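Local atomic coordinates of nonribosomal peptide synthase (Streptomyces sp. MJ635-86F5, PDB entry 5JJP), a protein that probably activates an aliphatic beta-amino acid by adenylation with ATP, as a member of the AMP-binding (ANL) enzyme superfamily. Residues Ala67-Tyr72 against Ala100-Phe105; Gly80-Asp85 against Arg171-Val176. All coordinates share one frame; numbering follows the deposited sequence.

From the N terminus, past helix 31-37 and strands 46-51 and 57-61, the chain enters helix 62-77, which carries Ala67-Tyr72, and then the loop holding Gly80-Asp85. Strand 87-90 and helix 95-107 follow, and interaction 1 closes its loop when Ala100-Phe105 packs back on the earlier helix, only 27 residues lying between the two segments. Interaction 2 closes later and wider: Arg171-Val176, in the loop between strands 159-162 and 181-186, returns to Gly80-Asp85 after 85 residues. The two closures cross, their segments alternating along the chain. Interaction 1 joins two helices in a buried layer; interaction 2 ties loops at the surface, its centre about 16 Å from that of interaction 1.

Interaction 1 of 2, residues Ala67-Tyr72 against Ala100-Phe105; sequences AQADAY and AFLACF
Two helical segments cross at -57°, their axes 7.9 Å apart at the closest point, and small residues allow the approach. The tight part lies where Ala69 faces Ala103, with CA atoms 4.9 Å apart. There the Ala103 methyl, CB, abuts the backbone carbonyl Ala69 O at 3.4 Å and also lies 3.8 Å from Tyr72 CB. Beside it the Ala69 methyl meets the Leu102 methylene, CB to CB, at 3.9 Å. Tyr72 has CG anti to its carbonyl carbon (chi1 -80°), which lays the ring alongside the second helix: CD2 on its edge comes 3.6 Å from Ala100 N, with Ala100 CA in the ring plane, while Gln68 CG of its own helix covers one face. The phenol oxygen reaches past the contact and is hydrogen-bonded to Gly156 O. On the looser, outer side of helix 62-77, Ala67 and Asp70 are exposed and do not touch the partner helix; Asp70 instead forms a salt bridge with Arg32. Helix 31-37 borders the contact, Arg32 touching both Ala69 and Leu102. Helix 95-107 links the adjacent parallel strands 87-90 and 111-114 in a beta-alpha-beta crossover, Ala100 and Phe101 meeting Leu89 of the first strand, and helix 62-77 packs across it.

Interaction 2 of 2, residues Gly80-Asp85 against Arg171-Val176; sequences GLDVGD and RRRRQV
All four hydrogen bonds across this contact end on two acceptor groups, the Asp82 carboxylate and Leu81 O. The carboxylate, with CG of Asp82 anti to the backbone N (chi1 -151°), spans two successive backbone N-H groups. Arg172 N binds OD2 of Asp82 at 2.9 Å in a nearly straight bond (166°), from above the carboxylate plane, whereas Arg173 N uses the syn lone pair of Asp82 OD1 at 3.2 Å. An alanine at Asp82 would remove both carboxylate acceptors and would probably loosen the hold on the backbone at Arg172 and Arg173. Leu81 O is gripped side-on by the guanidinium of the extended Arg171. Arg171 NE sits 2.9 Å from Leu81 O, above the carbonyl plane, while Arg171 NH2, 3.0 Å from the same oxygen, lies in that plane on a lone pair. Within 171-176, Arg173 NH2 donates to Gln175 O at 2.7 Å, which, with Asp180, helps set the guanidinium's orientation.

Outside the segments, Arg171 NH2 is salt-bridged to Asp77 and Arg173 NH1 to Asp180, which would steady both guanidiniums. The positive charges of Arg171, Arg172 and Arg173, near the Asp82 carboxylate but not in contact with it, may modestly favour its ionised form.

Packing centres on Val83: CB meets Arg173 CB at 3.7 Å, CG1 lies 4.4 Å from Val176 CB, and the same CG1 sits over one face of the Arg173 guanidinium, 3.6 Å from NH1, that arginine being bent at chi2 and chi3.

Asp82-Asp85 forms a type II beta turn, closed by Asp85 N to Asp82 O, with Gly84 at its positive-phi position; Asp85 OD2 accepts from Asp82 N. The contact is thus a surface loop-to-loop junction pinning a turn that leads into strand 87-90 to the connection between strands 159-162 and 181-186.

Interaction 1 of 2, residues Ala67-Tyr72 against Ala100-Phe105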
ATOM      1  N   ALA A  67      15.824 -13.094  -6.077  1.00 21.94           N
ATOM      2  CA  ALA A  67      17.277 -13.246  -5.903  1.00 20.85           C
ATOM      3  C   ALA A  67      17.823 -11.967  -5.261  1.00 19.22           C
ATOM      4  O   ALA A  67      18.673 -12.012  -4.362  1.00 16.46           O
ATOM      5  CB  ALA A  67      17.984 -13.536  -7.238  1.00 20.95           C
ATOM      6  N   GLN A  68      17.355 -10.831  -5.754  1.00 18.43           N
ATOM      7  CA  GLN A  68      17.858  -9.568  -5.237  1.00 19.53           C
ATOM      8  C   GLN A  68      17.386  -9.363  -3.750  1.00 18.92           C
ATOM      9  O   GLN A  68      18.191  -8.964  -2.898  1.00 17.32           O
ATOM     10  CB  GLN A  68      17.436  -8.421  -6.143  1.00 21.47           C
ATOM     11  CG  GLN A  68      18.028  -7.081  -5.775  1.00 22.12           C
ATOM     12  CD  GLN A  68      19.484  -6.938  -6.171  1.00 26.19           C
ATOM     13  OE1 GLN A  68      20.310  -7.805  -5.907  1.00 31.24           O
ATOM     14  NE2 GLN A  68      19.817  -5.813  -6.808  1.00 28.51           N
ATOM     15  N   ALA A  69      16.130  -9.703  -3.449  1.00 16.44           N
ATOM     16  CA  ALA A  69      15.637  -9.685  -2.093  1.00 16.87           C
ATOM     17  C   ALA A  69      16.501 -10.536  -1.171  1.00 17.26           C
ATOM     18  O   ALA A  69      16.855 -10.120  -0.052  1.00 15.55           O
ATOM     19  CB  ALA A  69      14.202 -10.156  -2.028  1.00 16.78           C
ATOM     20  N   ASP A  70      16.803 -11.745  -1.621  1.00 17.11           N
ATOM     21  CA  ASP A  70      17.590 -12.666  -0.833  1.00 17.45           C
ATOM     22  C   ASP A  70      19.049 -12.145  -0.634  1.00 17.53           C
ATOM     23  O   ASP A  70      19.627 -12.335   0.460  1.00 15.22           O
ATOM     24  CB  ASP A  70      17.611 -14.061  -1.481  1.00 19.37           C
ATOM     25  CG  ASP A  70      16.262 -14.787  -1.374  1.00 20.25           C
ATOM     26  OD1 ASP A  70      15.416 -14.369  -0.596  1.00 16.40           O
ATOM     27  OD2 ASP A  70      16.026 -15.736  -2.168  1.00 23.38           O
ATOM     28  N   ALA A  71      19.629 -11.546  -1.673  1.00 15.06           N
ATOM     29  CA  ALA A  71      20.993 -11.095  -1.564  1.00 15.08           C
ATOM     30  C   ALA A  71      21.046  -9.945  -0.594  1.00 14.98           C
ATOM     31  O   ALA A  71      21.941  -9.847   0.230  1.00 17.02           O
ATOM     32  CB  ALA A  71      21.525 -10.698  -2.902  1.00 15.07           C
ATOM     33  N   TYR A  72      20.078  -9.059  -0.694  1.00 15.93           N
ATOM     34  CA  TYR A  72      19.997  -7.930   0.185  1.00 14.96           C
ATOM     35  C   TYR A  72      19.850  -8.396   1.622  1.00 17.22           C
ATOM     36  O   TYR A  72      20.427  -7.819   2.531  1.00 16.11           O
ATOM     37  CB  TYR A  72      18.818  -7.037  -0.205  1.00 14.32           C
ATOM     38  CG  TYR A  72      19.029  -6.083  -1.376  1.00 14.22           C
ATOM     39  CD1 TYR A  72      20.210  -6.102  -2.154  1.00 14.57           C
ATOM     40  CD2 TYR A  72      18.054  -5.211  -1.725  1.00 12.85           C
ATOM     41  CE1 TYR A  72      20.396  -5.232  -3.224  1.00 14.42           C
ATOM     42  CE2 TYR A  72      18.215  -4.374  -2.803  1.00 14.32           C
ATOM     43  CZ  TYR A  72      19.388  -4.385  -3.568  1.00 14.19           C
ATOM     44  OH  TYR A  72      19.526  -3.469  -4.578  1.00 13.62           O
ATOM     45  N   ALA A 100      14.551  -4.419  -1.528  1.00 13.08           N
ATOM     46  CA  ALA A 100      14.884  -3.951  -0.143  1.00 12.86           C
ATOM     47  C   ALA A 100      13.760  -4.123   0.857  1.00 13.09           C
ATOM     48  O   ALA A 100      14.000  -4.637   1.997  1.00 13.08           O
ATOM     49  CB  ALA A 100      15.276  -2.515  -0.151  1.00 12.56           C
ATOM     50  N   PHE A 101      12.526  -3.787   0.452  1.00 13.06           N
ATOM     51  CA  PHE A 101      11.433  -3.921   1.419  1.00 14.19           C
ATOM     52  C   PHE A 101      11.050  -5.368   1.629  1.00 14.66           C
ATOM     53  O   PHE A 101      10.770  -5.770   2.758  1.00 15.66           O
ATOM     54  CB  PHE A 101      10.280  -2.930   1.205  1.00 14.70           C
ATOM     55  CG  PHE A 101       9.300  -3.270   0.118  1.00 14.11           C
ATOM     56  CD1 PHE A 101       9.028  -2.331  -0.871  1.00 14.40           C
ATOM     57  CD2 PHE A 101       8.514  -4.408   0.189  1.00 14.84           C
ATOM     58  CE1 PHE A 101       8.115  -2.590  -1.854  1.00 13.99           C
ATOM     59  CE2 PHE A 101       7.554  -4.651  -0.756  1.00 14.30           C
ATOM     60  CZ  PHE A 101       7.356  -3.738  -1.781  1.00 14.18           C
ATOM     61  N   LEU A 102      11.182  -6.179   0.579  1.00 14.15           N
ATOM     62  CA  LEU A 102      11.036  -7.593   0.725  1.00 14.05           C
ATOM     63  C   LEU A 102      12.121  -8.184   1.661  1.00 13.82           C
ATOM     64  O   LEU A 102      11.854  -9.133   2.438  1.00 13.21           O
ATOM     65  CB  LEU A 102      11.049  -8.293  -0.652  1.00 14.33           C
ATOM     66  CG  LEU A 102       9.856  -8.063  -1.549  1.00 14.65           C
ATOM     67  CD1 LEU A 102      10.074  -8.729  -2.913  1.00 14.92           C
ATOM     68  CD2 LEU A 102       8.587  -8.596  -0.920  1.00 13.85           C
ATOM     69  N   ALA A 103      13.345  -7.709   1.530  1.00 13.32           N
ATOM     70  CA  ALA A 103      14.388  -8.209   2.396  1.00 13.92           C
ATOM     71  C   ALA A 103      14.030  -7.850   3.858  1.00 14.63           C
ATOM     72  O   ALA A 103      14.078  -8.705   4.731  1.00 15.08           O
ATOM     73  CB  ALA A 103      15.732  -7.620   2.018  1.00 14.32           C
ATOM     74  N   CYS A 104      13.604  -6.613   4.099  1.00 14.03           N
ATOM     75  CA  CYS A 104      13.191  -6.222   5.454  1.00 13.92           C
ATOM     76  C   CYS A 104      12.062  -7.114   5.995  1.00 14.80           C
ATOM     77  O   CYS A 104      12.111  -7.520   7.160  1.00 12.86           O
ATOM     78  CB  CYS A 104      12.749  -4.761   5.506  1.00 13.43           C
ATOM     79  SG  CYS A 104      14.092  -3.567   5.188  1.00 12.32           S
ATOM     80  N   PHE A 105      11.042  -7.369   5.164  1.00 14.67           N
ATOM     81  CA  PHE A 105       9.970  -8.280   5.578  1.00 14.56           C
ATOM     82  C   PHE A 105      10.536  -9.613   6.047  1.00 15.43           C
ATOM     83  O   PHE A 105      10.087 -10.124   7.095  1.00 15.81           O
ATOM     84  CB  PHE A 105       9.006  -8.619   4.450  1.00 13.57           C
ATOM     85  CG  PHE A 105       8.080  -7.497   4.023  1.00 13.61           C
ATOM     86  CD1 PHE A 105       7.645  -6.521   4.905  1.00 13.87           C
ATOM     87  CD2 PHE A 105       7.574  -7.495   2.723  1.00 12.75           C
ATOM     88  CE1 PHE A 105       6.732  -5.578   4.514  1.00 14.41           C
ATOM     89  CE2 PHE A 105       6.679  -6.539   2.324  1.00 12.77           C
ATOM     90  CZ  PHE A 105       6.243  -5.580   3.205  1.00 13.05           C
TER

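Interaction 2 of 2, residues Gly80-Asp85 against Arg171-Val176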
ATOM      1  N   GLY A  80      23.448  -7.463  12.254  1.00 24.80           N
ATOM      2  CA  GLY A  80      23.159  -7.872  13.623  1.00 22.69           C
ATOM      3  C   GLY A  80      21.912  -7.256  14.207  1.00 21.89           C
ATOM      4  O   GLY A  80      21.733  -7.335  15.423  1.00 25.62           O
ATOM      5  N   LEU A  81      21.045  -6.662  13.379  1.00 19.54           N
ATOM      6  CA  LEU A  81      19.804  -6.082  13.913  1.00 18.07           C
ATOM      7  C   LEU A  81      18.849  -7.184  14.396  1.00 16.07           C
ATOM      8  O   LEU A  81      18.880  -8.280  13.873  1.00 14.86           O
ATOM      9  CB  LEU A  81      19.110  -5.194  12.902  1.00 17.48           C
ATOM     10  CG  LEU A  81      19.941  -4.055  12.304  1.00 18.46           C
ATOM     11  CD1 LEU A  81      19.085  -3.360  11.246  1.00 18.91           C
ATOM     12  CD2 LEU A  81      20.318  -3.055  13.370  1.00 17.65           C
ATOM     13  N   ASP A  82      17.977  -6.841  15.333  1.00 14.57           N
ATOM     14  CA  ASP A  82      17.012  -7.777  15.900  1.00 15.65           C
ATOM     15  C   ASP A  82      15.635  -7.636  15.236  1.00 15.39           C
ATOM     16  O   ASP A  82      15.313  -6.546  14.759  1.00 16.18           O
ATOM     17  CB  ASP A  82      16.836  -7.463  17.399  1.00 17.06           C
ATOM     18  CG  ASP A  82      16.463  -8.686  18.242  1.00 17.05           C
ATOM     19  OD1 ASP A  82      16.369  -9.808  17.716  1.00 18.13           O
ATOM     20  OD2 ASP A  82      16.332  -8.514  19.468  1.00 17.84           O
ATOM     21  N   VAL A  83      14.838  -8.723  15.207  1.00 14.24           N
ATOM     22  CA  VAL A  83      13.480  -8.647  14.738  1.00 12.89           C
ATOM     23  C   VAL A  83      12.811  -7.552  15.570  1.00 13.30           C
ATOM     24  O   VAL A  83      12.926  -7.553  16.797  1.00 12.41           O
ATOM     25  CB  VAL A  83      12.749  -9.999  14.937  1.00 12.64           C
ATOM     26  CG1 VAL A  83      11.238  -9.865  14.719  1.00 11.84           C
ATOM     27  CG2 VAL A  83      13.353 -11.099  14.042  1.00 12.72           C
ATOM     28  N   GLY A  84      12.074  -6.651  14.903  1.00 13.95           N
ATOM     29  CA  GLY A  84      11.459  -5.488  15.529  1.00 14.13           C
ATOM     30  C   GLY A  84      12.137  -4.148  15.282  1.00 14.79           C
ATOM     31  O   GLY A  84      11.511  -3.083  15.340  1.00 12.87           O
ATOM     32  N   ASP A  85      13.439  -4.182  15.059  1.00 18.09           N
ATOM     33  CA  ASP A  85      14.190  -2.935  14.875  1.00 19.10           C
ATOM     34  C   ASP A  85      13.717  -2.261  13.620  1.00 17.68           C
ATOM     35  O   ASP A  85      13.598  -2.908  12.588  1.00 15.25           O
ATOM     36  CB  ASP A  85      15.715  -3.224  14.796  1.00 20.50           C
ATOM     37  CG  ASP A  85      16.300  -3.648  16.119  1.00 21.70           C
ATOM     38  OD1 ASP A  85      15.602  -3.512  17.143  1.00 22.19           O
ATOM     39  OD2 ASP A  85      17.470  -4.092  16.150  1.00 25.05           O
ATOM     40  N   ARG A 171      20.820  -9.772  20.380  1.00 30.20           N
ATOM     41  CA  ARG A 171      19.577 -10.245  19.812  1.00 32.36           C
ATOM     42  C   ARG A 171      18.764 -11.096  20.771  1.00 33.14           C
ATOM     43  O   ARG A 171      19.302 -11.946  21.461  1.00 34.63           O
ATOM     44  CB  ARG A 171      19.848 -11.068  18.562  1.00 34.19           C
ATOM     45  CG  ARG A 171      20.179 -10.221  17.338  1.00 31.05           C
ATOM     46  CD  ARG A 171      20.475 -11.154  16.180  1.00 32.72           C
ATOM     47  NE  ARG A 171      20.494 -10.420  14.923  1.00 34.21           N
ATOM     48  CZ  ARG A 171      20.966 -10.882  13.776  1.00 33.91           C
ATOM     49  NH1 ARG A 171      21.497 -12.097  13.710  1.00 35.53           N
ATOM     50  NH2 ARG A 171      20.885 -10.128  12.682  1.00 32.82           N
ATOM     51  N   ARG A 172      17.462 -10.836  20.836  1.00 31.69           N
ATOM     52  CA  ARG A 172      16.588 -11.541  21.761  1.00 32.22           C
ATOM     53  C   ARG A 172      15.497 -12.325  21.059  1.00 32.42           C
ATOM     54  O   ARG A 172      14.748 -13.051  21.691  1.00 27.66           O
ATOM     55  CB  ARG A 172      15.989 -10.534  22.743  1.00 37.13           C
ATOM     56  CG  ARG A 172      17.065  -9.681  23.426  1.00 44.22           C
ATOM     57  CD  ARG A 172      16.468  -8.760  24.475  1.00 53.01           C
ATOM     58  NE  ARG A 172      17.422  -8.083  25.351  1.00 65.31           N
ATOM     59  CZ  ARG A 172      17.072  -7.168  26.262  1.00 70.75           C
ATOM     60  NH1 ARG A 172      15.785  -6.828  26.420  1.00 59.78           N
ATOM     61  NH2 ARG A 172      18.018  -6.585  27.014  1.00 72.34           N
ATOM     62  N   ARG A 173      15.382 -12.142  19.745  1.00 34.92           N
ATOM     63  CA  ARG A 173      14.332 -12.786  18.974  1.00 31.87           C
ATOM     64  C   ARG A 173      14.989 -13.791  18.064  1.00 33.62           C
ATOM     65  O   ARG A 173      16.017 -13.481  17.433  1.00 33.15           O
ATOM     66  CB  ARG A 173      13.557 -11.749  18.152  1.00 27.82           C
ATOM     67  CG  ARG A 173      12.606 -10.882  18.973  1.00 26.91           C
ATOM     68  CD  ARG A 173      11.396 -11.651  19.470  1.00 23.30           C
ATOM     69  NE  ARG A 173      10.779 -12.405  18.384  1.00 20.94           N
ATOM     70  CZ  ARG A 173       9.856 -11.940  17.545  1.00 18.96           C
ATOM     71  NH1 ARG A 173       9.354 -10.736  17.679  1.00 16.41           N
ATOM     72  NH2 ARG A 173       9.379 -12.741  16.591  1.00 20.63           N
ATOM     73  N   ARG A 174      14.375 -14.974  18.013  1.00 34.05           N
ATOM     74  CA  ARG A 174      14.778 -16.096  17.185  1.00 40.41           C
ATOM     75  C   ARG A 174      14.327 -15.938  15.731  1.00 40.57           C
ATOM     76  O   ARG A 174      15.126 -16.074  14.817  1.00 38.33           O
ATOM     77  CB  ARG A 174      14.153 -17.386  17.759  1.00 47.61           C
ATOM     78  CG  ARG A 174      14.526 -18.693  17.054  1.00 55.15           C
ATOM     79  CD  ARG A 174      14.294 -19.903  17.962  1.00 61.22           C
ATOM     80  NE  ARG A 174      15.078 -19.805  19.199  1.00 68.81           N
ATOM     81  CZ  ARG A 174      16.345 -20.209  19.335  1.00 81.80           C
ATOM     82  NH1 ARG A 174      16.995 -20.785  18.319  1.00 81.38           N
ATOM     83  NH2 ARG A 174      16.973 -20.047  20.503  1.00 83.37           N
ATOM     84  N   GLN A 175      13.060 -15.578  15.540  1.00 41.38           N
ATOM     85  CA  GLN A 175      12.372 -15.830  14.289  1.00 38.67           C
ATOM     86  C   GLN A 175      11.222 -14.843  14.116  1.00 30.81           C
ATOM     87  O   GLN A 175      10.410 -14.685  15.018  1.00 30.68           O
ATOM     88  CB  GLN A 175      11.834 -17.262  14.401  1.00 45.67           C
ATOM     89  CG  GLN A 175      10.959 -17.759  13.266  1.00 50.70           C
ATOM     90  CD  GLN A 175      11.698 -17.875  11.943  1.00 50.77           C
ATOM     91  OE1 GLN A 175      12.665 -18.624  11.824  1.00 54.52           O
ATOM     92  NE2 GLN A 175      11.212 -17.167  10.930  1.00 49.97           N
ATOM     93  N   VAL A 176      11.117 -14.186  12.963  1.00 26.26           N
ATOM     94  CA  VAL A 176       9.946 -13.350  12.678  1.00 20.82           C
ATOM     95  C   VAL A 176       8.650 -14.201  12.591  1.00 19.71           C
ATOM     96  O   VAL A 176       8.661 -15.298  12.049  1.00 19.10           O
ATOM     97  CB  VAL A 176      10.124 -12.524  11.415  1.00 19.77           C
ATOM     98  CG1 VAL A 176      10.232 -13.381  10.165  1.00 19.15           C
ATOM     99  CG2 VAL A 176       8.956 -11.534  11.258  1.00 20.36           C
TER